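Local atomic coordinates of polysaccharide deacetylase (Streptococcus pyogenes, PDB entry 6DQ3), a protein that probably removes N-acetyl groups from the cell-wall linkage unit of streptococcal rhamnopolysaccharides, as a zinc-dependent carbohydrate esterase of family 4. Residues H15-M20 and N85-I90. Numbering follows the deposited sequence.
Sequences HAIHVM and NVAYPI. With ZN (zinc ion), chain F; ACT (acetate ion), chain C.
The imidazole of His18 belongs to a residue that touches Val86 across the contact. Its NE2 binds a zinc ion at 2.1 Å, the metal lying somewhat out of the ring plane, and Glu24 binds the same metal. At the other nitrogen, ND1 is hydrogen-bonded to Asp82 OD2, which also takes the backbone N of Ile17. With CG set between the backbone N and the carbonyl carbon (chi1 56°), the imidazole turns away from the helix; CB, close to the backbone, is the atom that meets Val86 CG2, at 4.3 Å. The loop's other ring, His15, meets an acetate ion at its edge: NE2 donates to acetate O over 2.7 Å, with an N-H...O angle of 167°, and the carboxylate carbon lies in the ring plane. The same acetate accepts a bond from the backbone N of Ser174.

Val86 provides the main helical surface facing the loop. Its CB comes within 3.4 Å of Ile17 O, which CB and both methyls face from the same side, without a hydrogen bond between the two segments. The two side chains cross at a slant, Ile17 CG2 meeting Val86 CG1 at 4.1 Å. The extended end of Ile17 (chi2 -178°) carries CD1 to within 4.4 Å of Ala87 CB; Phe76 of strand 71-77 touches both residues.

The loop leaving strand 8-14 is thus seated on helix 81-93 by apolar contact, with Asp82 adding the polar link. His15 touches Asp78, a ligand with His133 and His137 of the Asp-His-His zinc site characteristic of family 4 carbohydrate esterases, so the loop probably borders the active site. Asp82 is second shell to the separate zinc held by His18 and Glu24: its carboxylate would help fix the rotation of the His18 ring and probably polarise it, making NE2 a stronger metal ligand.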
loop_
_atom_site.group_PDB
_atom_site.type_symbol
_atom_site.label_atom_id
_atom_site.label_comp_id
_atom_site.label_asym_id
_atom_site.label_seq_id
_atom_site.Cartn_x
_atom_site.Cartn_y
_atom_site.Cartn_z
ATOM N N HIS A 15 -1.846 8.036 1.614
ATOM C CA HIS A 15 -2.957 8.215 0.690
ATOM C C HIS A 15 -2.599 9.378 -0.227
ATOM O O HIS A 15 -1.828 9.203 -1.180
ATOM C CB HIS A 15 -4.267 8.432 1.444
ATOM C CG HIS A 15 -4.906 7.150 1.892
ATOM N ND1 HIS A 15 -4.459 6.440 2.985
ATOM C CD2 HIS A 15 -5.936 6.438 1.375
ATOM C CE1 HIS A 15 -5.198 5.354 3.136
ATOM N NE2 HIS A 15 -6.105 5.331 2.175
ATOM N N ALA A 16 -3.095 10.569 0.081
ATOM C CA ALA A 16 -2.867 11.725 -0.781
ATOM C C ALA A 16 -1.530 12.393 -0.492
ATOM O O ALA A 16 -1.174 12.625 0.666
ATOM C CB ALA A 16 -3.987 12.745 -0.605
ATOM N N ILE A 17 -0.797 12.722 -1.553
ATOM C CA ILE A 17 0.412 13.532 -1.446
ATOM C C ILE A 17 0.359 14.561 -2.567
ATOM O O ILE A 17 0.592 14.225 -3.735
ATOM C CB ILE A 17 1.705 12.707 -1.536
ATOM C CG1 ILE A 17 1.688 11.619 -0.460
ATOM C CG2 ILE A 17 2.916 13.606 -1.367
ATOM C CD1 ILE A 17 2.930 10.750 -0.415
ATOM N N HIS A 18 0.050 15.806 -2.227
ATOM C CA HIS A 18 0.067 16.871 -3.224
ATOM C C HIS A 18 -0.085 18.205 -2.516
ATOM O O HIS A 18 -0.422 18.272 -1.331
ATOM C CB HIS A 18 -1.023 16.674 -4.295
ATOM C CG HIS A 18 -2.418 16.554 -3.760
ATOM N ND1 HIS A 18 -3.027 15.337 -3.537
ATOM C CD2 HIS A 18 -3.343 17.497 -3.458
ATOM C CE1 HIS A 18 -4.255 15.537 -3.093
ATOM N NE2 HIS A 18 -4.472 16.839 -3.035
ATOM N N VAL A 19 0.208 19.276 -3.259
ATOM C CA VAL A 19 -0.025 20.616 -2.752
ATOM C C VAL A 19 -1.525 20.838 -2.617
ATOM O O VAL A 19 -2.301 20.504 -3.521
ATOM C CB VAL A 19 0.612 21.660 -3.682
ATOM C CG1 VAL A 19 0.195 23.051 -3.231
ATOM C CG2 VAL A 19 2.118 21.522 -3.694
ATOM N N MET A 20 -1.939 21.407 -1.490
ATOM C CA MET A 20 -3.360 21.544 -1.205
ATOM C C MET A 20 -4.001 22.630 -2.066
ATOM O O MET A 20 -3.369 23.624 -2.436
ATOM C CB MET A 20 -3.578 21.870 0.275
ATOM C CG MET A 20 -3.486 20.684 1.213
ATOM S SD MET A 20 -3.917 21.153 2.907
ATOM C CE MET A 20 -2.353 21.805 3.495
ATOM N N ASN A 85 1.946 11.546 -10.382
ATOM C CA ASN A 85 2.418 12.900 -10.651
ATOM C C ASN A 85 3.362 13.414 -9.571
ATOM O O ASN A 85 4.268 14.198 -9.868
ATOM C CB ASN A 85 1.248 13.883 -10.766
ATOM C CG ASN A 85 0.433 13.695 -12.030
ATOM O OD1 ASN A 85 0.937 13.237 -13.055
ATOM N ND2 ASN A 85 -0.838 14.070 -11.963
ATOM N N VAL A 86 3.160 13.007 -8.321
ATOM C CA VAL A 86 3.879 13.609 -7.205
ATOM C C VAL A 86 4.753 12.580 -6.495
ATOM O O VAL A 86 5.972 12.755 -6.402
ATOM C CB VAL A 86 2.887 14.271 -6.227
ATOM C CG1 VAL A 86 3.621 15.005 -5.121
ATOM C CG2 VAL A 86 1.950 15.221 -6.976
ATOM N N ALA A 87 4.150 11.496 -6.004
ATOM C CA ALA A 87 4.907 10.560 -5.176
ATOM C C ALA A 87 5.989 9.842 -5.978
ATOM O O ALA A 87 7.119 9.681 -5.500
ATOM C CB ALA A 87 3.959 9.549 -4.527
ATOM N N TYR A 88 5.661 9.398 -7.190
ATOM C CA TYR A 88 6.579 8.565 -7.968
ATOM C C TYR A 88 7.897 9.260 -8.283
ATOM O O TYR A 88 8.959 8.631 -8.117
ATOM C CB TYR A 88 5.842 8.110 -9.236
ATOM C CG TYR A 88 6.669 7.345 -10.231
ATOM C CD1 TYR A 88 7.315 6.173 -9.869
ATOM C CD2 TYR A 88 6.795 7.787 -11.538
ATOM C CE1 TYR A 88 8.073 5.473 -10.779
ATOM C CE2 TYR A 88 7.553 7.098 -12.453
ATOM C CZ TYR A 88 8.189 5.939 -12.069
ATOM O OH TYR A 88 8.941 5.243 -12.982
ATOM N N PRO A 89 7.925 10.513 -8.749
ATOM C CA PRO A 89 9.231 11.169 -8.951
ATOM C C PRO A 89 10.068 11.230 -7.689
ATOM O O PRO A 89 11.291 11.046 -7.738
ATOM C CB PRO A 89 8.855 12.577 -9.438
ATOM C CG PRO A 89 7.485 12.430 -10.016
ATOM C CD PRO A 89 6.798 11.331 -9.229
ATOM N N ILE A 90 9.436 11.502 -6.548
ATOM C CA ILE A 90 10.169 11.579 -5.292
ATOM C C ILE A 90 10.681 10.201 -4.885
ATOM O O ILE A 90 11.797 10.067 -4.372
ATOM C CB ILE A 90 9.281 12.216 -4.206
ATOM C CG1 ILE A 90 8.912 13.645 -4.625
ATOM C CG2 ILE A 90 10.003 12.209 -2.873
ATOM C CD1 ILE A 90 7.860 14.324 -3.762
HETATM ZN ZN ZN F . -6.488 17.522 -3.127
HETATM C C ACT C . -8.479 2.460 2.166
HETATM O O ACT C . -7.815 3.292 1.515
HETATM O OXT ACT C . -9.604 2.019 1.862
HETATM C CH3 ACT C . -7.866 1.959 3.373
#